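Local coordinates for glucose-6-phosphate acetyltransferase 1 (Arabidopsis thaliana, PDB 3T90) that transfers an acetyl group from acetyl-CoA to the amino group of D-glucosamine 6-phosphate, a step on the way to UDP-N-acetylglucosamine, at the interface of chains A and B. Residues are numbered along the deposited sequence; one frame, centred on the assembly and turned at random. Chains: chain A/B, Glucose-6-phosphate acetyltransferase 1.

Contacts 1 and 3 are neighbours, the centres of their C-alpha atoms about 6 Å apart, and share A:Asp123, B:Ile142 and B:Gln143. Both are made by strand 138-147 of chain B: in contact 1 it pairs with strand 119-124 of chain A, in contact 3 with strand 138-147 of chain A, its own symmetry mate. Contact 2 lies about 21 Å from contact 1 and 24 Å from contact 3, centre to centre of the C-alpha atoms. In contact 2 the end of strand 63-74 of chain B and the loop after it enter the other subunit. Two-fold symmetry repeats every contact with the chains exchanged.

Contact 1: the interface of chains A and B. Residues chain A 120-124, 137-138; chain B 142-144.
B:Met144 lies opposite A:Leu122, and B:Ile142 opposite A:Cys124, where strand 138-147 of chain B runs antiparallel to strand 119-124 of chain A. Each pair exchanges two backbone hydrogen bonds, among them B:Met144 N to A:Leu122 O at 2.8 Å and B:Ile142 N to A:Cys124 O at 2.9 Å. The tight side of this ladder is apolar. B:Met144 bends at chi2 and chi3 (-56° and -65°), which carries its flexible thioether SD and CE along chain A toward A:Ser138. Its CG meets A:Cys124 SG at 3.6 Å, and its CB lies 3.8 Å from A:Leu122 CD1, the two side chains running side by side in the same direction. The side chain of A:Met137 crosses that of B:Met144 at a slant, while methyl CE of B:Met144 ends 3.6 Å from the carbonyl carbon C of A:Ser138. An alanine in place of B:Met144 would probably open a gap beside A:Cys124 and A:Ser138, leaving A:Cys124 SG without the methylene CG packed on it. The other side is looser and wetter. B:Gln143 stretches out beyond CG, its OE1 4.0 Å from A:Ile121 CD1, and its NE2 contacts a water that also reaches B:Gln143 O and A:Ser138 O; a long amide suits this polar margin. Together the strand pairing and the sulfur-rich packing add a strand of one subunit alongside strand 119-124 of the other, joining the homodimer.

Contact 2: the interface of chains A and B. Residues chain A 10, 19, 23, 37, 40-41, 44, 51, 53; chain B 74-76.
B:Phe76 inserts its ring into an apolar pocket of chain A and hides more surface than any other residue of the contact. The aromatic contacts come first: A:Phe19 presents its edge to one face of the B:Phe76 ring, the planes 87° apart and the centroids 5.4 Å apart, and A:Phe37 crosses at a slant, its CD1 3.6 Å from CE1 of B:Phe76. On the face opposite A:Phe19 lies the aliphatic CG of A:Arg40, offset toward the rim. A:Ile53 CD1 lies in plane at the ring edge, 3.6 Å from CE2, and A:Leu10 CD2 approaches tip to tip. A:Leu23 CD1 packs on CB of B:Phe76. A flat, apolar ring suits this pocket. B:Lys74 lays its CB over one guanidinium face, 3.6 Å from A:Arg40 CZ.

Among polar contacts, A:Arg40, bent at chi2 and chi3 (46° each), directs NH1 to a lone pair of B:Lys75 O at 2.8 Å; a long arginine thus serves ring and backbone at once. One water joins A:His51 NE2 to B:Lys74 O.

B:Lys75 and B:Phe76 probably also bind substrate, which would place this contact beside the active site. The incoming segment, the end of strand 63-74 and the loop after it, lodges between helices 19-23 and 34-45 and strand 51-58 of chain A.

Contact 3: the interface of chains A and B. Residues chain A 123, 139-143; chain B 141-143.
B:Gln143 and A:Ser141 face each other where the last strands of two GNAT-fold subunits, 138-147 of each chain, pair antiparallel about the two-fold axis and so join the homodimer. The amide of B:Gln143 is carried alongside A:Ser141 by a chain whose CG is anti to the backbone N (chi1 -173°), and its NE2 passes 3.4 Å from CB of A:Ser141. The small serine suits this place because its short side chain lets the longer amide lie beside it. By symmetry A:Gln143 lies in the same way beside B:Ser141. Between the two pairs, A:Ile142 and B:Ile142 stand opposite each other in the ladder, while the backbone N of B:Gln143 donates to A:Ser141 O at 3.0 Å and the N of A:Gln143 donates to B:Ser141 O. Both donors rise 41° above the acceptor carbonyl plane, away from the lone pairs.

Farther along, A:Asn139 crosses B:Ile142 at about a right angle, with its carboxamide carbon CG 3.7 Å from methyl CD1. CG of A:Asn139 is anti to its backbone N, which brings the carboxamide over chain B, where ND2 donates to B:Gln143 O at 2.9 Å. The acceptor lies in the asparagine amide plane, although ND2 is tilted 24° from the acceptor's carbonyl plane; a flat amide can thus bond through its N-H while its carbon packs on isoleucine. The water held by B:Gln143 NE2 and O also contacts A:Lys140 N at 2.9 Å, linking that backbone to the other chain.

Contact 1: the interface of chains A and B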
# COMPACT_ATOMS: atom_id res chain seq x y z
N VAL A 120 7.50 -3.61 -6.76
CA VAL A 120 7.22 -3.74 -5.32
C VAL A 120 7.82 -2.55 -4.62
O VAL A 120 8.89 -2.10 -5.00
CB VAL A 120 7.73 -5.03 -4.75
CG1 VAL A 120 9.18 -5.30 -5.00
CG2 VAL A 120 7.34 -5.22 -3.37
N ILE A 121 7.10 -2.02 -3.65
CA ILE A 121 7.55 -0.93 -2.83
C ILE A 121 7.40 -1.17 -1.38
O ILE A 121 6.56 -1.96 -0.98
CB ILE A 121 6.83 0.35 -3.28
CG1 ILE A 121 5.25 0.23 -3.20
CG2 ILE A 121 7.21 0.72 -4.72
CD1 ILE A 121 4.51 1.56 -3.57
N LEU A 122 8.19 -0.44 -0.63
CA LEU A 122 8.05 -0.50 0.86
C LEU A 122 8.63 0.78 1.40
O LEU A 122 9.27 1.56 0.67
CB LEU A 122 8.74 -1.71 1.47
CG LEU A 122 10.28 -1.84 1.24
CD1 LEU A 122 11.10 -0.96 2.21
CD2 LEU A 122 10.66 -3.40 1.29
N ASP A 123 8.35 1.06 2.66
CA ASP A 123 8.96 2.22 3.35
C ASP A 123 9.83 1.75 4.50
O ASP A 123 9.55 0.73 5.15
CB ASP A 123 7.85 3.19 3.81
CG ASP A 123 6.94 3.65 2.69
OD1 ASP A 123 7.38 4.42 1.84
OD2 ASP A 123 5.71 3.40 2.74
N CYS A 124 10.90 2.52 4.73
CA CYS A 124 11.87 2.18 5.80
C CYS A 124 12.51 3.41 6.35
O CYS A 124 12.38 4.50 5.77
CB CYS A 124 12.91 1.17 5.33
SG CYS A 124 13.97 1.81 4.06
N MET A 137 16.72 -3.09 -4.25
CA MET A 137 15.79 -1.91 -4.30
C MET A 137 16.58 -0.59 -4.34
O MET A 137 17.81 -0.52 -4.05
CB MET A 137 14.92 -1.92 -3.07
CG MET A 137 14.33 -3.37 -2.84
SD MET A 137 13.02 -3.28 -1.52
CE MET A 137 11.72 -2.70 -2.54
N SER A 138 15.85 0.47 -4.69
CA SER A 138 16.40 1.80 -4.86
C SER A 138 15.53 2.79 -4.13
O SER A 138 14.30 2.61 -4.05
CB SER A 138 16.37 2.19 -6.34
OG SER A 138 17.36 1.39 -6.99
N ILE B 142 11.52 6.79 4.22
CA ILE B 142 11.76 6.80 2.77
C ILE B 142 11.18 5.62 2.05
O ILE B 142 10.85 4.61 2.67
CB ILE B 142 13.25 6.84 2.46
CG1 ILE B 142 14.00 5.64 3.06
CG2 ILE B 142 13.89 8.10 3.05
CD1 ILE B 142 15.47 5.51 2.48
N GLN B 143 10.97 5.76 0.75
CA GLN B 143 10.43 4.69 -0.06
C GLN B 143 11.58 3.95 -0.70
O GLN B 143 12.51 4.57 -1.25
CB GLN B 143 9.48 5.23 -1.13
CG GLN B 143 8.74 4.07 -1.92
CD GLN B 143 8.25 4.58 -3.25
OE1 GLN B 143 7.06 4.59 -3.51
NE2 GLN B 143 9.18 4.96 -4.10
N MET B 144 11.49 2.62 -0.67
CA MET B 144 12.36 1.77 -1.51
C MET B 144 11.49 1.09 -2.57
O MET B 144 10.34 0.74 -2.32
CB MET B 144 13.04 0.67 -0.68
CG MET B 144 13.88 1.08 0.49
SD MET B 144 15.21 2.22 0.09
CE MET B 144 16.25 1.23 -0.95
O HOH W 1 11.79 4.63 -4.23

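Contact 2: the interface of chains A and B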
# COMPACT_ATOMS: atom_id res chain seq x y z
N LEU A 10 2.03 -17.42 7.01
CA LEU A 10 1.32 -17.41 8.28
C LEU A 10 0.19 -18.45 8.30
O LEU A 10 -0.57 -18.60 7.34
CB LEU A 10 0.76 -16.02 8.48
CG LEU A 10 0.06 -15.73 9.83
CD1 LEU A 10 1.17 -15.63 10.99
CD2 LEU A 10 -0.78 -14.49 9.71
N PHE A 19 3.80 -14.76 17.19
CA PHE A 19 3.61 -13.81 16.03
C PHE A 19 3.29 -12.37 16.45
O PHE A 19 3.98 -11.44 16.01
CB PHE A 19 2.59 -14.40 15.08
CG PHE A 19 2.30 -13.51 13.91
CD1 PHE A 19 3.25 -13.29 12.90
CD2 PHE A 19 1.09 -12.89 13.83
CE1 PHE A 19 2.92 -12.49 11.82
CE2 PHE A 19 0.76 -12.07 12.74
CZ PHE A 19 1.71 -11.88 11.75
N LEU A 23 5.60 -8.89 16.16
CA LEU A 23 5.16 -7.60 15.58
C LEU A 23 5.40 -6.42 16.54
O LEU A 23 5.62 -5.31 16.08
CB LEU A 23 3.70 -7.61 15.11
CG LEU A 23 3.44 -8.51 13.90
CD1 LEU A 23 1.93 -8.68 13.62
CD2 LEU A 23 4.20 -8.00 12.62
N PHE A 37 -7.50 -12.34 16.54
CA PHE A 37 -6.47 -12.90 15.67
C PHE A 37 -7.18 -13.71 14.58
O PHE A 37 -6.91 -13.52 13.37
CB PHE A 37 -5.47 -13.80 16.41
CG PHE A 37 -4.45 -14.43 15.49
CD1 PHE A 37 -3.26 -13.79 15.19
CD2 PHE A 37 -4.76 -15.58 14.84
CE1 PHE A 37 -2.34 -14.45 14.28
CE2 PHE A 37 -3.89 -16.22 13.95
CZ PHE A 37 -2.69 -15.66 13.68
N ARG A 40 -9.14 -11.55 12.02
CA ARG A 40 -8.35 -10.79 11.06
C ARG A 40 -7.57 -11.74 10.16
O ARG A 40 -7.42 -11.48 8.97
CB ARG A 40 -7.42 -9.87 11.90
CG ARG A 40 -6.36 -8.99 11.02
CD ARG A 40 -6.96 -8.30 9.80
NE ARG A 40 -8.22 -7.62 10.10
CZ ARG A 40 -8.26 -6.34 10.42
NH1 ARG A 40 -7.14 -5.60 10.62
NH2 ARG A 40 -9.45 -5.77 10.49
N PHE A 41 -7.15 -12.92 10.67
CA PHE A 41 -6.53 -13.94 9.80
C PHE A 41 -7.49 -14.33 8.69
O PHE A 41 -7.10 -14.38 7.52
CB PHE A 41 -6.17 -15.19 10.67
CG PHE A 41 -5.51 -16.30 9.86
CD1 PHE A 41 -4.11 -16.33 9.75
CD2 PHE A 41 -6.22 -17.24 9.15
CE1 PHE A 41 -3.48 -17.22 8.96
CE2 PHE A 41 -5.56 -18.22 8.35
CZ PHE A 41 -4.18 -18.19 8.27
N ILE A 44 -7.87 -11.51 6.04
CA ILE A 44 -6.72 -11.42 5.13
C ILE A 44 -6.67 -12.62 4.22
O ILE A 44 -6.40 -12.46 3.01
CB ILE A 44 -5.42 -11.22 5.96
CG1 ILE A 44 -5.40 -9.80 6.54
CG2 ILE A 44 -4.13 -11.45 5.02
CD1 ILE A 44 -4.28 -9.60 7.60
N HIS A 51 -2.88 -10.96 -0.97
CA HIS A 51 -2.40 -10.45 0.39
C HIS A 51 -1.78 -11.64 1.12
O HIS A 51 -2.62 -12.40 1.71
CB HIS A 51 -3.58 -9.80 1.18
CG HIS A 51 -3.14 -8.92 2.35
ND1 HIS A 51 -4.01 -8.11 3.07
CD2 HIS A 51 -1.92 -8.72 2.85
CE1 HIS A 51 -3.30 -7.47 4.01
NE2 HIS A 51 -2.03 -7.89 3.93
N ILE A 53 1.22 -13.13 3.93
CA ILE A 53 2.08 -12.90 5.04
C ILE A 53 3.10 -14.02 5.14
O ILE A 53 2.68 -15.20 5.26
CB ILE A 53 1.31 -12.78 6.35
CG1 ILE A 53 0.24 -11.68 6.19
CG2 ILE A 53 2.31 -12.54 7.52
CD1 ILE A 53 -0.56 -11.43 7.45
N LYS B 74 -5.64 -4.14 5.86
CA LYS B 74 -5.86 -4.68 7.21
C LYS B 74 -4.60 -5.31 7.74
O LYS B 74 -3.94 -6.07 7.04
CB LYS B 74 -6.94 -5.71 7.16
CG LYS B 74 -8.32 -5.08 6.78
CD LYS B 74 -9.41 -6.13 6.74
CE LYS B 74 -10.69 -5.41 6.29
NZ LYS B 74 -10.78 -5.45 4.77
N LYS B 75 -4.28 -5.03 9.01
CA LYS B 75 -3.06 -5.53 9.66
C LYS B 75 -3.37 -6.27 10.92
O LYS B 75 -4.57 -6.25 11.36
CB LYS B 75 -2.17 -4.33 10.03
CG LYS B 75 -1.68 -3.53 8.81
CD LYS B 75 -0.75 -2.45 9.33
CE LYS B 75 -0.04 -1.62 8.26
NZ LYS B 75 1.00 -2.44 7.52
N PHE B 76 -2.37 -6.90 11.55
CA PHE B 76 -2.53 -7.42 12.91
C PHE B 76 -2.05 -6.43 13.94
O PHE B 76 -2.59 -6.35 15.04
CB PHE B 76 -1.75 -8.76 13.09
CG PHE B 76 -2.37 -9.93 12.37
CD1 PHE B 76 -3.35 -10.70 12.99
CD2 PHE B 76 -1.98 -10.26 11.12
CE1 PHE B 76 -3.93 -11.75 12.29
CE2 PHE B 76 -2.57 -11.31 10.44
CZ PHE B 76 -3.53 -12.07 11.06
O HOH W 2 -1.30 -6.45 6.19

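Contact 3: the interface of chains A and B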
# COMPACT_ATOMS: atom_id res chain seq x y z
N ASP A 123 8.35 1.06 2.66
CA ASP A 123 8.96 2.22 3.35
C ASP A 123 9.83 1.75 4.50
O ASP A 123 9.55 0.73 5.15
CB ASP A 123 7.85 3.19 3.81
CG ASP A 123 6.94 3.65 2.69
OD1 ASP A 123 7.38 4.42 1.84
OD2 ASP A 123 5.71 3.40 2.74
N ASN A 139 16.12 3.85 -3.63
CA ASN A 139 15.36 4.90 -2.95
C ASN A 139 15.24 6.15 -3.83
O ASN A 139 16.23 6.87 -3.99
CB ASN A 139 16.12 5.29 -1.67
CG ASN A 139 15.59 6.61 -1.03
OD1 ASN A 139 16.43 7.45 -0.66
ND2 ASN A 139 14.24 6.82 -0.96
N LYS A 140 14.05 6.47 -4.32
CA LYS A 140 13.87 7.65 -5.13
C LYS A 140 12.72 8.51 -4.73
O LYS A 140 12.41 9.49 -5.43
CB LYS A 140 13.68 7.21 -6.61
CG LYS A 140 14.93 6.43 -7.23
CD LYS A 140 16.18 7.29 -7.23
CE LYS A 140 17.44 6.39 -7.41
NZ LYS A 140 17.21 5.73 -8.68
N SER A 141 11.96 8.13 -3.71
CA SER A 141 10.85 8.90 -3.20
C SER A 141 10.88 8.80 -1.68
O SER A 141 11.61 8.00 -1.10
CB SER A 141 9.48 8.36 -3.64
OG SER A 141 9.38 8.59 -5.06
N ILE A 142 10.10 9.67 -1.05
CA ILE A 142 9.90 9.70 0.41
C ILE A 142 8.50 9.37 0.83
O ILE A 142 7.57 9.42 0.03
CB ILE A 142 10.25 11.06 0.99
CG1 ILE A 142 9.41 12.18 0.38
CG2 ILE A 142 11.72 11.40 0.71
CD1 ILE A 142 9.55 13.54 1.19
N GLN A 143 8.34 8.95 2.09
CA GLN A 143 7.05 8.62 2.62
C GLN A 143 6.51 9.82 3.35
O GLN A 143 7.23 10.46 4.15
CB GLN A 143 7.13 7.41 3.57
CG GLN A 143 5.69 6.92 4.04
CD GLN A 143 5.81 6.13 5.31
OE1 GLN A 143 5.47 4.96 5.35
NE2 GLN A 143 6.25 6.79 6.37
N SER B 141 10.03 8.61 6.94
CA SER B 141 10.58 7.41 6.35
C SER B 141 10.77 7.68 4.86
O SER B 141 10.30 8.68 4.31
CB SER B 141 9.64 6.20 6.44
OG SER B 141 9.57 5.85 7.85
N ILE B 142 11.52 6.79 4.22
CA ILE B 142 11.76 6.80 2.77
C ILE B 142 11.18 5.62 2.05
O ILE B 142 10.85 4.61 2.67
CB ILE B 142 13.25 6.84 2.46
CG1 ILE B 142 14.00 5.64 3.06
CG2 ILE B 142 13.89 8.10 3.05
CD1 ILE B 142 15.47 5.51 2.48
N GLN B 143 10.97 5.76 0.75
CA GLN B 143 10.43 4.69 -0.06
C GLN B 143 11.58 3.95 -0.70
O GLN B 143 12.51 4.57 -1.25
CB GLN B 143 9.48 5.23 -1.13
CG GLN B 143 8.74 4.07 -1.92
CD GLN B 143 8.25 4.58 -3.25
OE1 GLN B 143 7.06 4.59 -3.51
NE2 GLN B 143 9.18 4.96 -4.10
O HOH W 3 11.79 4.63 -4.23